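Long-range contact in resiniferatoxin-binding, phosphotriesterase-related protein (Rhodobacter sphaeroides 2.4.1, PDB 3K2G), which binds two zinc ions in a phosphotriesterase-type TIM barrel and is probably a metal-dependent hydrolase of phosphoric esters: residues G176-S181 with L204-H209. Sequence-based numbering, arbitrary orientation.
Sequences GEIGVS and LPLMVH. With ZN (zinc ion), chain J; ZN (zinc ion), chain I.
Glu177 and His209 meet through the chain J zinc ion. Glu177 OE1 binds it at 2.4 Å. His209 ND1 does so at 2.1 Å. The carboxylate is turned 55° against the imidazole, with OE1 at the ring edge, and OE2 holds the chain I zinc at 2.3 Å. A two-oxygen carboxylate suits this bridging place, while the histidine offers one nitrogen to a single metal. Water 1 also bridges the two zincs; His34, His36 and Asp304 complete one site, and His238 NE2 the other, beside Tyr136, whose ring meets His209 edge-to-face. CG of His209 lies anti to the backbone N (chi1 161°), and the turn at chi2 brings ND1 to its zinc.

The backbones run parallel as neighbouring TIM-barrel strands, joined by a beta-alpha-beta crossover through helix 186-202; both ligands come from the barrel's C-terminal side, where such barrels carry their active sites. A beta bulge shifts the register between Gly176 and Ile178, and Met207 O takes both Glu177 N and Ile178 N, each at 3.1 Å and from the same face of its carbonyl plane. Glycine can adopt the backbone turn at Gly176 (phi 157°), though local geometry is doubtful. Past the bulge His209 N bonds Ile178 O at 2.8 Å.

Branched apolar residues pack toward the helices: Val180 CG2 touches Val208 CG1 at 3.7 Å, and Ile178 CG1 meets Leu206 CD1, their side chains crossing nearly at right angles beside helix 186-202. Helix 217-226 receives Val180, Leu206 and Val208.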
loop_
_atom_site.group_PDB
_atom_site.type_symbol
_atom_site.label_atom_id
_atom_site.label_comp_id
_atom_site.label_asym_id
_atom_site.label_seq_id
_atom_site.Cartn_x
_atom_site.Cartn_y
_atom_site.Cartn_z
ATOM N N GLY B 176 -33.147 -10.508 -13.991
ATOM C CA GLY B 176 -32.499 -9.541 -13.145
ATOM C C GLY B 176 -32.365 -8.044 -13.046
ATOM O O GLY B 176 -32.970 -7.218 -13.723
ATOM N N GLU B 177 -31.487 -7.794 -12.080
ATOM C CA GLU B 177 -31.068 -6.546 -11.502
ATOM C C GLU B 177 -31.940 -6.830 -10.281
ATOM O O GLU B 177 -32.910 -6.124 -10.003
ATOM C CB GLU B 177 -31.567 -5.314 -12.258
ATOM C CG GLU B 177 -31.616 -4.029 -11.397
ATOM C CD GLU B 177 -30.385 -3.131 -11.498
ATOM O OE1 GLU B 177 -29.477 -3.239 -10.644
ATOM O OE2 GLU B 177 -30.338 -2.306 -12.435
ATOM N N ILE B 178 -31.637 -7.939 -9.603
ATOM C CA ILE B 178 -32.389 -8.314 -8.414
ATOM C C ILE B 178 -31.881 -7.446 -7.275
ATOM O O ILE B 178 -30.681 -7.383 -7.028
ATOM C CB ILE B 178 -32.198 -9.799 -8.031
ATOM C CG1 ILE B 178 -32.550 -10.714 -9.210
ATOM C CG2 ILE B 178 -33.091 -10.135 -6.838
ATOM C CD1 ILE B 178 -33.993 -10.604 -9.693
ATOM N N GLY B 179 -32.802 -6.785 -6.585
ATOM C CA GLY B 179 -32.411 -5.898 -5.507
ATOM C C GLY B 179 -31.952 -6.468 -4.177
ATOM O O GLY B 179 -32.630 -7.282 -3.551
ATOM N N VAL B 180 -30.769 -6.034 -3.755
ATOM C CA VAL B 180 -30.198 -6.415 -2.476
ATOM C C VAL B 180 -29.641 -5.116 -1.885
ATOM O O VAL B 180 -28.704 -4.532 -2.426
ATOM C CB VAL B 180 -29.050 -7.437 -2.628
ATOM C CG1 VAL B 180 -28.482 -7.784 -1.259
ATOM C CG2 VAL B 180 -29.562 -8.697 -3.323
ATOM N N SER B 181 -30.236 -4.655 -0.789
ATOM C CA SER B 181 -29.799 -3.419 -0.146
ATOM C C SER B 181 -28.746 -3.719 0.910
ATOM O O SER B 181 -28.488 -4.880 1.226
ATOM C CB SER B 181 -30.986 -2.731 0.522
ATOM O OG SER B 181 -31.393 -3.455 1.672
ATOM N N LEU B 204 -31.420 -19.485 -17.329
ATOM C CA LEU B 204 -31.037 -18.145 -17.784
ATOM C C LEU B 204 -30.043 -17.509 -16.821
ATOM O O LEU B 204 -29.981 -17.881 -15.643
ATOM C CB LEU B 204 -32.265 -17.234 -17.878
ATOM C CG LEU B 204 -33.239 -17.445 -19.036
ATOM C CD1 LEU B 204 -34.429 -16.486 -18.896
ATOM C CD2 LEU B 204 -32.507 -17.215 -20.354
ATOM N N PRO B 205 -29.247 -16.539 -17.311
ATOM C CA PRO B 205 -28.262 -15.856 -16.467
ATOM C C PRO B 205 -28.960 -15.121 -15.325
ATOM O O PRO B 205 -30.128 -14.757 -15.439
ATOM C CB PRO B 205 -27.593 -14.882 -17.431
ATOM C CG PRO B 205 -27.718 -15.565 -18.753
ATOM C CD PRO B 205 -29.125 -16.099 -18.710
ATOM N N LEU B 206 -28.234 -14.903 -14.234
ATOM C CA LEU B 206 -28.767 -14.210 -13.065
ATOM C C LEU B 206 -27.907 -12.984 -12.769
ATOM O O LEU B 206 -26.683 -13.074 -12.685
ATOM C CB LEU B 206 -28.777 -15.148 -11.855
ATOM C CG LEU B 206 -29.188 -14.555 -10.504
ATOM C CD1 LEU B 206 -30.650 -14.113 -10.555
ATOM C CD2 LEU B 206 -28.983 -15.593 -9.406
HETATM N N MSE B 207 -28.555 -11.836 -12.616
HETATM C CA MSE B 207 -27.858 -10.586 -12.348
HETATM C C MSE B 207 -28.356 -10.014 -11.032
HETATM O O MSE B 207 -29.561 -9.847 -10.830
HETATM C CB MSE B 207 -28.108 -9.598 -13.488
HETATM C CG MSE B 207 -27.378 -8.259 -13.345
HETATM SE SE MSE B 207 -27.672 -7.137 -14.851
HETATM C CE MSE B 207 -26.485 -8.013 -16.109
ATOM N N VAL B 208 -27.421 -9.713 -10.139
ATOM C CA VAL B 208 -27.772 -9.193 -8.829
ATOM C C VAL B 208 -27.207 -7.813 -8.513
ATOM O O VAL B 208 -26.000 -7.572 -8.613
ATOM C CB VAL B 208 -27.314 -10.171 -7.717
ATOM C CG1 VAL B 208 -27.770 -9.674 -6.356
ATOM C CG2 VAL B 208 -27.881 -11.561 -7.978
ATOM N N HIS B 209 -28.101 -6.914 -8.111
ATOM C CA HIS B 209 -27.731 -5.561 -7.729
ATOM C C HIS B 209 -27.096 -5.623 -6.341
ATOM O O HIS B 209 -27.662 -6.182 -5.405
ATOM C CB HIS B 209 -28.966 -4.662 -7.671
ATOM C CG HIS B 209 -28.770 -3.414 -6.864
ATOM N ND1 HIS B 209 -28.638 -2.170 -7.441
ATOM C CD2 HIS B 209 -28.659 -3.221 -5.527
ATOM C CE1 HIS B 209 -28.450 -1.264 -6.498
ATOM N NE2 HIS B 209 -28.457 -1.876 -5.326
HETATM ZN ZN ZN J . -28.668 -1.388 -9.424
HETATM ZN ZN ZN I . -29.055 -0.518 -12.923
HETATM O O HOH W 1 -28.737 -0.021 -11.052
HETATM O O HOH W 2 -28.393 0.875 -8.650
#